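Side-chain contacts in hydrogenase expression/formation protein (HypB) (Archaeoglobus fulgidus, PDB 2WSM), which probably binds and hydrolyses GTP and dimerises in a GTP-dependent way, supporting nickel delivery during hydrogenase maturation: residues A[50-55]-A[73-78]; A[118-123]-A[150-155]; A[145-150]-A[174-179]; A[189-194]-A[201-206]. All coordinates share one frame; numbering follows the deposited sequence.

Interaction 1: A[50-55]-A[73-78]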
loop_
_atom_site.group_PDB
_atom_site.type_symbol
_atom_site.label_atom_id
_atom_site.label_comp_id
_atom_site.label_asym_id
_atom_site.label_seq_id
_atom_site.Cartn_x
_atom_site.Cartn_y
_atom_site.Cartn_z
ATOM N N THR A 50 16.785 8.922 -18.810
ATOM C CA THR A 50 17.924 8.096 -18.432
ATOM C C THR A 50 18.453 7.316 -19.630
ATOM O O THR A 50 19.655 7.268 -19.884
ATOM C CB THR A 50 17.531 7.074 -17.362
ATOM O OG1 THR A 50 17.105 7.757 -16.180
ATOM C CG2 THR A 50 18.701 6.155 -17.041
ATOM N N ILE A 51 17.534 6.679 -20.343
ATOM C CA ILE A 51 17.875 5.899 -21.516
ATOM C C ILE A 51 18.590 6.782 -22.536
ATOM O O ILE A 51 19.574 6.368 -23.152
ATOM C CB ILE A 51 16.609 5.257 -22.114
ATOM C CG1 ILE A 51 16.084 4.183 -21.155
ATOM C CG2 ILE A 51 16.889 4.666 -23.491
ATOM C CD1 ILE A 51 14.663 3.777 -21.421
ATOM N N GLU A 52 18.113 8.015 -22.673
ATOM C CA GLU A 52 18.673 8.954 -23.634
ATOM C C GLU A 52 20.090 9.378 -23.273
ATOM O O GLU A 52 20.933 9.555 -24.150
ATOM C CB GLU A 52 17.769 10.174 -23.774
ATOM C CG GLU A 52 16.559 9.920 -24.652
ATOM C CD GLU A 52 15.374 10.803 -24.312
ATOM O OE1 GLU A 52 15.585 11.958 -23.878
ATOM O OE2 GLU A 52 14.228 10.333 -24.488
ATOM N N ARG A 53 20.354 9.521 -21.980
ATOM C CA ARG A 53 21.636 10.040 -21.525
ATOM C C ARG A 53 22.751 8.991 -21.502
ATOM O O ARG A 53 23.869 9.267 -21.925
ATOM C CB ARG A 53 21.490 10.714 -20.154
ATOM C CG ARG A 53 22.805 10.922 -19.413
ATOM C CD ARG A 53 23.680 11.988 -20.067
ATOM N NE ARG A 53 23.009 13.285 -20.117
ATOM C CZ ARG A 53 23.134 14.236 -19.196
ATOM N NH1 ARG A 53 22.481 15.385 -19.333
ATOM N NH2 ARG A 53 23.909 14.045 -18.135
ATOM N N ILE A 54 22.454 7.791 -21.020
ATOM C CA ILE A 54 23.490 6.769 -20.868
ATOM C C ILE A 54 23.199 5.462 -21.605
ATOM O O ILE A 54 23.905 4.474 -21.413
ATOM C CB ILE A 54 23.755 6.434 -19.377
ATOM C CG1 ILE A 54 22.457 6.012 -18.683
ATOM C CG2 ILE A 54 24.421 7.613 -18.660
ATOM C CD1 ILE A 54 22.665 5.395 -17.318
ATOM N N GLY A 55 22.169 5.455 -22.447
ATOM C CA GLY A 55 21.782 4.251 -23.170
ATOM C C GLY A 55 22.853 3.709 -24.107
ATOM O O GLY A 55 22.884 2.515 -24.406
ATOM N N TYR A 73 5.574 4.533 -25.328
ATOM C CA TYR A 73 6.127 3.230 -25.678
ATOM C C TYR A 73 7.038 3.318 -26.898
ATOM O O TYR A 73 8.105 2.704 -26.937
ATOM C CB TYR A 73 5.032 2.185 -25.884
ATOM C CG TYR A 73 4.718 1.440 -24.617
ATOM C CD1 TYR A 73 5.596 0.492 -24.115
ATOM C CD2 TYR A 73 3.555 1.699 -23.908
ATOM C CE1 TYR A 73 5.320 -0.185 -22.944
ATOM C CE2 TYR A 73 3.267 1.028 -22.747
ATOM C CZ TYR A 73 4.151 0.090 -22.265
ATOM O OH TYR A 73 3.858 -0.573 -21.097
ATOM N N GLU A 74 6.615 4.095 -27.887
ATOM C CA GLU A 74 7.452 4.356 -29.042
ATOM C C GLU A 74 8.735 5.026 -28.591
ATOM O O GLU A 74 9.825 4.667 -29.029
ATOM C CB GLU A 74 6.726 5.260 -30.033
ATOM C CG GLU A 74 7.428 5.378 -31.368
ATOM C CD GLU A 74 6.489 5.807 -32.477
ATOM O OE1 GLU A 74 5.770 6.816 -32.297
ATOM O OE2 GLU A 74 6.472 5.132 -33.528
ATOM N N ARG A 75 8.609 5.997 -27.697
ATOM C CA ARG A 75 9.769 6.774 -27.296
ATOM C C ARG A 75 10.841 5.904 -26.635
ATOM O O ARG A 75 12.031 6.054 -26.921
ATOM C CB ARG A 75 9.367 7.938 -26.392
ATOM C CG ARG A 75 10.481 8.944 -26.170
ATOM C CD ARG A 75 9.991 10.141 -25.377
ATOM N NE ARG A 75 11.087 10.842 -24.710
ATOM C CZ ARG A 75 10.924 11.901 -23.922
ATOM N NH1 ARG A 75 9.708 12.387 -23.704
ATOM N NH2 ARG A 75 11.976 12.476 -23.355
ATOM N N VAL A 76 10.421 4.988 -25.766
ATOM C CA VAL A 76 11.376 4.128 -25.074
ATOM C C VAL A 76 11.940 3.059 -26.002
ATOM O O VAL A 76 13.133 2.758 -25.957
ATOM C CB VAL A 76 10.769 3.455 -23.821
ATOM C CG1 VAL A 76 10.212 4.496 -22.871
ATOM C CG2 VAL A 76 9.696 2.448 -24.210
ATOM N N ARG A 77 11.081 2.497 -26.845
ATOM C CA ARG A 77 11.488 1.434 -27.756
ATOM C C ARG A 77 12.347 1.971 -28.900
ATOM O O ARG A 77 13.111 1.232 -29.522
ATOM C CB ARG A 77 10.257 0.710 -28.305
ATOM C CG ARG A 77 9.673 -0.310 -27.342
ATOM C CD ARG A 77 8.214 -0.600 -27.640
ATOM N NE ARG A 77 7.600 -1.387 -26.572
ATOM C CZ ARG A 77 6.287 -1.525 -26.397
ATOM N NH1 ARG A 77 5.436 -0.925 -27.220
ATOM N NH2 ARG A 77 5.825 -2.261 -25.393
ATOM N N ARG A 78 12.226 3.268 -29.158
ATOM C CA ARG A 78 12.916 3.901 -30.269
ATOM C C ARG A 78 14.430 3.740 -30.186
ATOM O O ARG A 78 15.115 3.728 -31.210
ATOM C CB ARG A 78 12.551 5.381 -30.323
ATOM C CG ARG A 78 13.299 6.184 -31.370
ATOM C CD ARG A 78 12.968 7.649 -31.206
ATOM N NE ARG A 78 11.554 7.818 -30.891
ATOM C CZ ARG A 78 11.018 8.946 -30.443
ATOM N NH1 ARG A 78 11.788 10.010 -30.255
ATOM N NH2 ARG A 78 9.718 9.010 -30.183
#

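Interaction 2: A[118-123]-A[150-155]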
loop_
_atom_site.group_PDB
_atom_site.type_symbol
_atom_site.label_atom_id
_atom_site.label_comp_id
_atom_site.label_asym_id
_atom_site.label_seq_id
_atom_site.Cartn_x
_atom_site.Cartn_y
_atom_site.Cartn_z
ATOM N N GLY A 118 1.190 3.099 -10.073
ATOM C CA GLY A 118 1.000 4.448 -9.556
ATOM C C GLY A 118 0.264 4.434 -8.223
ATOM O O GLY A 118 -0.953 4.599 -8.177
ATOM N N ASN A 119 1.004 4.236 -7.137
ATOM C CA ASN A 119 0.406 4.016 -5.823
ATOM C C ASN A 119 1.454 4.143 -4.717
ATOM O O ASN A 119 2.568 3.648 -4.860
ATOM C CB ASN A 119 -0.262 2.632 -5.798
ATOM C CG ASN A 119 -0.749 2.236 -4.425
ATOM O OD1 ASN A 119 -0.003 1.675 -3.633
ATOM N ND2 ASN A 119 -2.019 2.502 -4.143
ATOM N N LEU A 120 1.102 4.806 -3.619
ATOM C CA LEU A 120 2.057 5.073 -2.544
ATOM C C LEU A 120 1.879 4.195 -1.314
ATOM O O LEU A 120 2.480 4.452 -0.270
ATOM C CB LEU A 120 1.998 6.543 -2.123
ATOM C CG LEU A 120 2.621 7.524 -3.121
ATOM C CD1 LEU A 120 2.600 8.941 -2.584
ATOM C CD2 LEU A 120 4.031 7.097 -3.462
ATOM N N ILE A 121 1.064 3.157 -1.436
ATOM C CA ILE A 121 0.737 2.315 -0.284
ATOM C C ILE A 121 1.086 0.836 -0.518
ATOM O O ILE A 121 1.972 0.285 0.134
ATOM C CB ILE A 121 -0.767 2.441 0.083
ATOM C CG1 ILE A 121 -1.033 3.735 0.851
ATOM C CG2 ILE A 121 -1.241 1.249 0.903
ATOM C CD1 ILE A 121 -1.601 4.842 -0.001
ATOM N N CYS A 122 0.384 0.209 -1.457
ATOM C CA CYS A 122 0.471 -1.236 -1.681
ATOM C C CYS A 122 1.877 -1.808 -1.901
ATOM O O CYS A 122 2.172 -2.892 -1.413
ATOM C CB CYS A 122 -0.455 -1.654 -2.835
ATOM S SG CYS A 122 -2.227 -1.308 -2.564
ATOM N N PRO A 123 2.744 -1.097 -2.651
ATOM C CA PRO A 123 4.073 -1.646 -2.971
ATOM C C PRO A 123 5.002 -1.860 -1.763
ATOM O O PRO A 123 6.011 -2.548 -1.894
ATOM C CB PRO A 123 4.670 -0.589 -3.908
ATOM C CG PRO A 123 3.483 0.088 -4.518
ATOM C CD PRO A 123 2.488 0.154 -3.386
ATOM N N PRO A 150 4.666 7.373 5.407
ATOM C CA PRO A 150 5.920 6.935 6.024
ATOM C C PRO A 150 6.341 5.549 5.556
ATOM O O PRO A 150 7.534 5.321 5.384
ATOM C CB PRO A 150 5.580 6.876 7.520
ATOM C CG PRO A 150 4.324 7.658 7.676
ATOM C CD PRO A 150 3.588 7.553 6.392
ATOM N N GLU A 151 5.388 4.636 5.381
ATOM C CA GLU A 151 5.727 3.248 5.081
ATOM C C GLU A 151 6.538 3.116 3.794
ATOM O O GLU A 151 7.572 2.445 3.768
ATOM C CB GLU A 151 4.477 2.360 4.994
ATOM C CG GLU A 151 3.718 2.166 6.300
ATOM C CD GLU A 151 2.475 3.034 6.401
ATOM O OE1 GLU A 151 1.430 2.501 6.826
ATOM O OE2 GLU A 151 2.529 4.237 6.048
ATOM N N ILE A 152 6.071 3.758 2.726
ATOM C CA ILE A 152 6.756 3.640 1.456
ATOM C C ILE A 152 8.063 4.421 1.441
ATOM O O ILE A 152 9.050 3.966 0.855
ATOM C CB ILE A 152 5.867 4.027 0.260
ATOM C CG1 ILE A 152 6.498 3.523 -1.044
ATOM C CG2 ILE A 152 5.635 5.527 0.208
ATOM C CD1 ILE A 152 5.492 3.276 -2.163
ATOM N N PHE A 153 8.090 5.581 2.094
ATOM C CA PHE A 153 9.308 6.398 2.062
ATOM C C PHE A 153 10.417 5.769 2.894
ATOM O O PHE A 153 11.589 6.003 2.643
ATOM C CB PHE A 153 9.040 7.860 2.431
ATOM C CG PHE A 153 8.393 8.642 1.316
ATOM C CD1 PHE A 153 7.027 8.893 1.321
ATOM C CD2 PHE A 153 9.152 9.081 0.235
ATOM C CE1 PHE A 153 6.432 9.582 0.287
ATOM C CE2 PHE A 153 8.565 9.776 -0.812
ATOM C CZ PHE A 153 7.205 10.025 -0.794
ATOM N N ARG A 154 10.034 4.923 3.843
ATOM C CA ARG A 154 11.004 4.192 4.648
ATOM C C ARG A 154 11.800 3.149 3.863
ATOM O O ARG A 154 12.929 2.842 4.231
ATOM C CB ARG A 154 10.326 3.523 5.843
ATOM C CG ARG A 154 10.627 4.173 7.179
ATOM C CD ARG A 154 9.850 3.490 8.310
ATOM N NE ARG A 154 8.507 4.044 8.461
ATOM C CZ ARG A 154 7.431 3.331 8.789
ATOM N NH1 ARG A 154 6.245 3.922 8.901
ATOM N NH2 ARG A 154 7.535 2.021 8.993
ATOM N N VAL A 155 11.220 2.600 2.798
ATOM C CA VAL A 155 11.853 1.481 2.102
ATOM C C VAL A 155 12.825 1.962 1.028
ATOM O O VAL A 155 13.583 1.174 0.464
ATOM C CB VAL A 155 10.810 0.488 1.501
ATOM C CG1 VAL A 155 9.804 0.049 2.568
ATOM C CG2 VAL A 155 10.087 1.097 0.302
HETATM O O HOH W 1 3.314 4.428 2.491
#

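Interaction 3: A[145-150]-A[174-179]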
loop_
_atom_site.group_PDB
_atom_site.type_symbol
_atom_site.label_atom_id
_atom_site.label_comp_id
_atom_site.label_asym_id
_atom_site.label_seq_id
_atom_site.Cartn_x
_atom_site.Cartn_y
_atom_site.Cartn_z
ATOM N N VAL A 145 2.753 15.080 1.398
ATOM C CA VAL A 145 2.684 13.726 0.852
ATOM C C VAL A 145 3.742 12.793 1.458
ATOM O O VAL A 145 3.490 11.612 1.646
ATOM C CB VAL A 145 2.798 13.737 -0.689
ATOM C CG1 VAL A 145 4.127 14.330 -1.106
ATOM C CG2 VAL A 145 2.611 12.326 -1.268
ATOM N N VAL A 146 4.918 13.316 1.776
ATOM C CA VAL A 146 5.923 12.484 2.419
ATOM C C VAL A 146 5.467 12.076 3.817
ATOM O O VAL A 146 5.505 10.901 4.173
ATOM C CB VAL A 146 7.297 13.172 2.506
ATOM C CG1 VAL A 146 8.257 12.318 3.326
ATOM C CG2 VAL A 146 7.859 13.432 1.109
ATOM N N GLU A 147 5.015 13.043 4.607
ATOM C CA GLU A 147 4.630 12.739 5.976
ATOM C C GLU A 147 3.372 11.872 6.062
ATOM O O GLU A 147 3.188 11.146 7.030
ATOM C CB GLU A 147 4.514 14.012 6.824
ATOM C CG GLU A 147 3.412 14.977 6.426
ATOM C CD GLU A 147 3.328 16.162 7.379
ATOM O OE1 GLU A 147 2.975 17.270 6.927
ATOM O OE2 GLU A 147 3.625 15.985 8.581
ATOM N N LYS A 148 2.518 11.949 5.048
ATOM C CA LYS A 148 1.337 11.096 4.964
ATOM C C LYS A 148 1.675 9.639 4.628
ATOM O O LYS A 148 0.857 8.757 4.850
ATOM C CB LYS A 148 0.381 11.611 3.886
ATOM C CG LYS A 148 -0.482 12.797 4.275
ATOM C CD LYS A 148 -1.302 13.224 3.062
ATOM C CE LYS A 148 -2.367 14.249 3.413
ATOM N NZ LYS A 148 -3.073 14.736 2.188
ATOM N N HIS A 149 2.858 9.388 4.066
ATOM C CA HIS A 149 3.200 8.041 3.583
ATOM C C HIS A 149 4.547 7.536 4.088
ATOM O O HIS A 149 5.459 7.283 3.305
ATOM C CB HIS A 149 3.152 7.993 2.048
ATOM C CG HIS A 149 1.813 8.347 1.486
ATOM N ND1 HIS A 149 1.516 9.603 1.010
ATOM C CD2 HIS A 149 0.674 7.622 1.376
ATOM C CE1 HIS A 149 0.258 9.632 0.603
ATOM N NE2 HIS A 149 -0.276 8.442 0.818
ATOM N N PRO A 150 4.666 7.373 5.407
ATOM C CA PRO A 150 5.920 6.935 6.024
ATOM C C PRO A 150 6.341 5.549 5.556
ATOM O O PRO A 150 7.534 5.321 5.384
ATOM C CB PRO A 150 5.580 6.876 7.520
ATOM C CG PRO A 150 4.324 7.658 7.676
ATOM C CD PRO A 150 3.588 7.553 6.392
ATOM N N VAL A 174 9.281 22.903 -0.719
ATOM C CA VAL A 174 10.222 21.845 -1.063
ATOM C C VAL A 174 11.095 21.441 0.119
ATOM O O VAL A 174 11.378 20.256 0.320
ATOM C CB VAL A 174 11.114 22.246 -2.260
ATOM C CG1 VAL A 174 12.181 21.195 -2.515
ATOM C CG2 VAL A 174 10.267 22.446 -3.494
ATOM N N GLU A 175 11.521 22.426 0.901
ATOM C CA GLU A 175 12.426 22.166 2.015
ATOM C C GLU A 175 11.749 21.395 3.144
ATOM O O GLU A 175 12.411 20.724 3.930
ATOM C CB GLU A 175 13.055 23.472 2.512
ATOM C CG GLU A 175 14.075 24.039 1.527
ATOM C CD GLU A 175 15.126 23.004 1.132
ATOM O OE1 GLU A 175 15.789 22.456 2.043
ATOM O OE2 GLU A 175 15.289 22.732 -0.082
ATOM N N LYS A 176 10.428 21.484 3.213
ATOM C CA LYS A 176 9.665 20.670 4.156
ATOM C C LYS A 176 9.572 19.216 3.676
ATOM O O LYS A 176 9.648 18.275 4.471
ATOM C CB LYS A 176 8.261 21.241 4.322
ATOM C CG LYS A 176 7.342 20.364 5.127
ATOM C CD LYS A 176 5.886 20.754 4.940
ATOM C CE LYS A 176 4.977 19.649 5.451
ATOM N NZ LYS A 176 5.401 19.184 6.812
ATOM N N MET A 177 9.396 19.036 2.369
ATOM C CA MET A 177 9.308 17.699 1.806
ATOM C C MET A 177 10.635 16.979 2.033
ATOM O O MET A 177 10.667 15.830 2.466
ATOM C CB MET A 177 8.941 17.756 0.318
ATOM C CG MET A 177 7.578 18.360 0.062
ATOM S SD MET A 177 7.112 18.487 -1.676
ATOM C CE MET A 177 6.814 16.767 -2.088
ATOM N N LYS A 178 11.727 17.684 1.767
ATOM C CA LYS A 178 13.064 17.147 1.984
ATOM C C LYS A 178 13.279 16.736 3.440
ATOM O O LYS A 178 13.742 15.624 3.711
ATOM C CB LYS A 178 14.118 18.174 1.561
ATOM C CG LYS A 178 15.546 17.670 1.630
ATOM C CD LYS A 178 16.509 18.671 0.992
ATOM C CE LYS A 178 17.972 18.252 1.161
ATOM N NZ LYS A 178 18.354 17.048 0.353
ATOM N N ALA A 179 12.938 17.634 4.366
ATOM C CA ALA A 179 13.128 17.399 5.798
ATOM C C ALA A 179 12.274 16.244 6.331
ATOM O O ALA A 179 12.732 15.457 7.156
ATOM C CB ALA A 179 12.853 18.685 6.595
#

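Interaction 4: A[189-194]-A[201-206]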
loop_
_atom_site.group_PDB
_atom_site.type_symbol
_atom_site.label_atom_id
_atom_site.label_comp_id
_atom_site.label_asym_id
_atom_site.label_seq_id
_atom_site.Cartn_x
_atom_site.Cartn_y
_atom_site.Cartn_z
ATOM N N LYS A 189 19.501 8.680 0.112
ATOM C CA LYS A 189 19.899 9.847 -0.653
ATOM C C LYS A 189 18.623 10.578 -1.053
ATOM O O LYS A 189 17.573 9.958 -1.230
ATOM C CB LYS A 189 20.686 9.448 -1.909
ATOM C CG LYS A 189 21.886 8.537 -1.658
ATOM C CD LYS A 189 22.664 8.278 -2.951
ATOM C CE LYS A 189 23.599 7.075 -2.824
ATOM N NZ LYS A 189 24.855 7.376 -2.075
ATOM N N ILE A 190 18.711 11.892 -1.193
ATOM C CA ILE A 190 17.563 12.691 -1.588
ATOM C C ILE A 190 17.970 13.640 -2.703
ATOM O O ILE A 190 18.939 14.382 -2.578
ATOM C CB ILE A 190 16.991 13.497 -0.397
ATOM C CG1 ILE A 190 16.531 12.549 0.712
ATOM C CG2 ILE A 190 15.839 14.363 -0.843
ATOM C CD1 ILE A 190 15.928 13.250 1.916
ATOM N N ILE A 191 17.231 13.609 -3.800
ATOM C CA ILE A 191 17.537 14.477 -4.921
ATOM C C ILE A 191 16.360 15.388 -5.215
ATOM O O ILE A 191 15.225 14.936 -5.304
ATOM C CB ILE A 191 17.875 13.658 -6.181
ATOM C CG1 ILE A 191 19.129 12.813 -5.947
ATOM C CG2 ILE A 191 18.060 14.578 -7.373
ATOM C CD1 ILE A 191 19.390 11.769 -7.025
ATOM N N GLU A 192 16.633 16.678 -5.348
ATOM C CA GLU A 192 15.621 17.625 -5.778
ATOM C C GLU A 192 15.740 17.764 -7.282
ATOM O O GLU A 192 16.790 18.148 -7.796
ATOM C CB GLU A 192 15.836 18.975 -5.105
ATOM C CG GLU A 192 15.893 18.907 -3.590
ATOM C CD GLU A 192 16.403 20.200 -2.994
ATOM O OE1 GLU A 192 15.829 21.269 -3.308
ATOM O OE2 GLU A 192 17.391 20.147 -2.227
ATOM N N MET A 193 14.670 17.450 -7.998
ATOM C CA MET A 193 14.801 17.270 -9.436
ATOM C C MET A 193 13.790 18.061 -10.239
ATOM O O MET A 193 12.629 18.190 -9.854
ATOM C CB MET A 193 14.713 15.781 -9.792
ATOM C CG MET A 193 14.884 15.468 -11.281
ATOM S SD MET A 193 14.674 13.710 -11.660
ATOM C CE MET A 193 16.212 13.037 -11.041
ATOM N N ASP A 194 14.260 18.604 -11.354
ATOM C CA ASP A 194 13.385 19.189 -12.357
ATOM C C ASP A 194 13.997 18.920 -13.724
ATOM O O ASP A 194 14.970 19.561 -14.115
ATOM C CB ASP A 194 13.222 20.688 -12.137
ATOM C CG ASP A 194 12.194 21.293 -13.060
ATOM O OD1 ASP A 194 12.599 21.905 -14.064
ATOM O OD2 ASP A 194 10.981 21.145 -12.791
ATOM N N PHE A 201 19.542 16.034 -12.292
ATOM C CA PHE A 201 19.657 14.930 -13.240
ATOM C C PHE A 201 21.020 14.252 -13.191
ATOM O O PHE A 201 21.113 13.022 -13.133
ATOM C CB PHE A 201 19.340 15.388 -14.666
ATOM C CG PHE A 201 19.232 14.256 -15.654
ATOM C CD1 PHE A 201 18.186 13.341 -15.573
ATOM C CD2 PHE A 201 20.177 14.097 -16.654
ATOM C CE1 PHE A 201 18.086 12.294 -16.478
ATOM C CE2 PHE A 201 20.081 13.049 -17.568
ATOM C CZ PHE A 201 19.032 12.146 -17.479
ATOM N N GLU A 202 22.072 15.058 -13.217
ATOM C CA GLU A 202 23.430 14.540 -13.153
ATOM C C GLU A 202 23.622 13.754 -11.867
ATOM O O GLU A 202 24.276 12.711 -11.849
ATOM C CB GLU A 202 24.432 15.689 -13.217
ATOM C CG GLU A 202 24.226 16.613 -14.409
ATOM C CD GLU A 202 24.744 16.034 -15.716
ATOM O OE1 GLU A 202 25.039 14.813 -15.768
ATOM O OE2 GLU A 202 24.855 16.811 -16.692
ATOM N N GLU A 203 23.053 14.270 -10.785
ATOM C CA GLU A 203 23.107 13.574 -9.511
ATOM C C GLU A 203 22.473 12.193 -9.656
ATOM O O GLU A 203 23.026 11.202 -9.177
ATOM C CB GLU A 203 22.397 14.388 -8.431
ATOM C CG GLU A 203 22.411 13.739 -7.059
ATOM C CD GLU A 203 22.152 14.732 -5.924
ATOM O OE1 GLU A 203 21.509 15.780 -6.162
ATOM O OE2 GLU A 203 22.595 14.459 -4.789
ATOM N N TRP A 204 21.319 12.138 -10.324
ATOM C CA TRP A 204 20.613 10.881 -10.560
ATOM C C TRP A 204 21.478 9.921 -11.358
ATOM O O TRP A 204 21.620 8.747 -11.012
ATOM C CB TRP A 204 19.298 11.150 -11.299
ATOM C CG TRP A 204 18.694 9.953 -11.991
ATOM C CD1 TRP A 204 18.648 9.726 -13.332
ATOM C CD2 TRP A 204 18.049 8.826 -11.373
ATOM N NE1 TRP A 204 18.014 8.530 -13.592
ATOM C CE2 TRP A 204 17.638 7.959 -12.406
ATOM C CE3 TRP A 204 17.786 8.464 -10.049
ATOM C CZ2 TRP A 204 16.969 6.755 -12.158
ATOM C CZ3 TRP A 204 17.117 7.266 -9.802
ATOM C CH2 TRP A 204 16.719 6.428 -10.850
ATOM N N ILE A 205 22.071 10.436 -12.426
ATOM C CA ILE A 205 22.900 9.620 -13.301
ATOM C C ILE A 205 24.106 9.101 -12.529
ATOM O O ILE A 205 24.446 7.918 -12.611
ATOM C CB ILE A 205 23.357 10.415 -14.533
ATOM C CG1 ILE A 205 22.159 10.738 -15.429
ATOM C CG2 ILE A 205 24.418 9.647 -15.300
ATOM C CD1 ILE A 205 21.652 9.556 -16.227
ATOM N N ASP A 206 24.738 9.991 -11.769
ATOM C CA ASP A 206 25.864 9.618 -10.916
ATOM C C ASP A 206 25.507 8.494 -9.948
ATOM O O ASP A 206 26.310 7.601 -9.702
ATOM C CB ASP A 206 26.377 10.833 -10.139
ATOM C CG ASP A 206 27.113 11.831 -11.026
ATOM O OD1 ASP A 206 27.717 11.407 -12.035
ATOM O OD2 ASP A 206 27.087 13.040 -10.709
#

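Interaction 1: A[50-55]-A[73-78]
Two helices of the P-loop GTPase fold, the one of residues 43-54 that follows the presumed Walker A loop and the one of residues 70-77, are joined at the protein surface by a salt bridge between Glu52 and Arg75. A single carboxylate oxygen does the gripping: Glu52 OE2 takes a hydrogen bond from Arg75 NE at 3.2 Å, with an N-H...O angle of 156°. A second, weak bond comes to the same Glu52 OE2 from Arg75 NH2 at 3.3 Å. The other oxygen, Glu52 OE1, stays 3.7 Å from Arg75 NH2, so this is not the pairwise fork of two oxygens on two nitrogens.

The carboxylate arrives at the guanidinium edge rather than over its face. The two planes lie 18° apart, nearly coplanar, and OE2 offers NE its syn lone pair. Arg75 gets there by stretching fully from CG to NE, with CG anti to the backbone N (chi1 -168°), and the two side chains cross at about a right angle. Arg75 also touches Leu45 and Arg49 of helix 43-54, and its NH1 has a long, weak ion pair with Glu48.

With one oxygen shared by two N-H groups and both residues partly exposed, the bridge probably contributes modestly to stability, while its directional bonds restrain rotation of the guanidinium plane.

Interaction 2: A[118-123]-A[150-155]
Ile152 reaches from helix 150-154 into the loop after strand 111-118, and nearly every atom of its side chain lies beside the backbone of Leu120. CB starts 3.5 Å from Leu120 O. From there the chain divides: CG2 comes against the same carbonyl oxygen, with Ile152 CG2 to Leu120 O at 3.4 Å, while CG1, anti to the backbone N (chi1 -165°), carries the other branch deeper into the loop. At the tip, Ile152 CD1 lies 3.8 Å from Leu120 C. The same methyl also meets two side chains, Leu120 CD2 and Pro123 CB, each 4.3 Å from Ile152 CD1, and Met36 of strand 31-37 packs on the side chains of both Ile152 and Pro123.

The loop that receives this methyl is shaped by Asn119, whose OD1 accepts from Ile121 N at 2.9 Å in an Asx turn and from Cys122 N at 2.7 Å. The Cys122 donor lies in the carbonyl plane, whereas the Ile121 donor stands 58° out of it. Cys122 in turn forms a disulfide with Cys92. Glu151 and Asn119 both reach the second subunit, placing the contact beside the dimer interface.

Leu120 O, though flanked by Ile152 carbons, is not left without a donor: a water gives it a hydrogen bond and accepts one from Ile152 N. The loop and the first turn of the helix are thus joined by apolar packing and a water bridge, the water serving polar backbone atoms at both ends.

Interaction 3: A[145-150]-A[174-179]
Glu147 and Lys176 cross at about a right angle, and the ammonium comes down on the carboxylate from above its plane. Lys176 NZ stands 3.1 Å from Glu147 OE1, 63° out of the carboxylate plane, in a hydrogen-bonded salt bridge; the second oxygen, Glu147 OE2, is farther off at 4.1 Å from the same NZ. Glu147 runs extended beyond CG toward the lysine. Lys176 runs straight until its last torsion, where a bend (chi4 48°) turns the ammonium, which also makes a salt bridge to Asp180 one helical turn on. The ammonium is therefore shared between two carboxylates.

The contact lays the short, weakly bonded helix 145-148 against helix 174-184, joining two segments of the nucleotide-binding domain that lie on either side of strand 158-162 in the chain.

Deeper in, the meeting turns apolar. Met177 presents its CE methyl to Val145, with Met177 CE to Val145 CG1 at 3.8 Å, the two side chains meeting at a slant. Both also rest on Val137 of strand 132-138. Val146 uses one methyl against the opposing backbone, its CG2 lying 3.9 Å from Met177 O. At the far end of the short helix, His149 ND1 donates to Val145 O at 2.9 Å, close to the ring plane and on a lone pair of the carbonyl, which holds the imidazole against the backbone of the preceding helix 145-148, with His149 itself at the N-cap position of helix 150-154.

Interaction 4: A[189-194]-A[201-206]
Ile191 sends CG1 out opposite its carbonyl carbon (chi1 -63°), and Glu203 swings CG opposite its backbone N (chi1 -180°) before running on extended, and these turns lay the two side chains alongside each other, sliding past in opposite directions. Both the CG methylene and the carboxylate carbon touch: Glu203 CG sits 3.6 Å from Ile191 CD1, and Glu203 CD 3.6 Å from Ile191 CG1. The carboxylate continues along the isoleucine, with Glu203 OE1 3.8 Å from Ile191 CG2. A charged residue at the surface thereby lies over a buried apolar one with its CG methylene and its carboxylate.

Two residues farther along the chain, Met193 brings its CE methyl to the base of the tryptophan, 3.6 Å from Trp204 CB and 4.1 Å from Trp204 CG. The approach to the indole is slanted. Ile191 CD1 comes to Trp204 CB as well, at 4.3 Å, so that the root of this residue receives both Ile191 and Met193, while the ring extends beyond them and its NE1 hydrogen-bonds Thr50 OG1.

The arrangement is the last strand and last helix of a Rossmann-like alpha/beta sandwich: strand 189-192 is an outermost strand of the parallel sheet, bonded through its backbone to strand 158-162, and segment 201-206 of helix 201-212 runs back alongside it, nearly antiparallel at 148° with the short axes 8.6 Å apart. Leu46 of helix 43-54 touches both Met193 and Trp204, closing this layer against the neighbouring helix.

In the fold
Interaction 1 is a surface contact, a salt bridge between partly exposed residues, whereas interaction 2 is wholly buried, apolar and water-bridged. Interactions 3 and 4 mix the two characters: buried apolar side chains with a charged residue at the margin, paired with a lysine in 145-150/174-179 but laid along an isoleucine in 189-194/201-206. Interactions 2 and 3 share Pro150 and pack directly, Leu120 and Phe153 meeting Val145 and Val146, and both touch the second subunit. Interaction 1, on the opposite side of the chain's centre from interactions 2 and 3, joins interaction 4 through helix 43-54, where Arg53 pairs with Glu202. Helix 174-184 and the edge strand connect interactions 3 and 4.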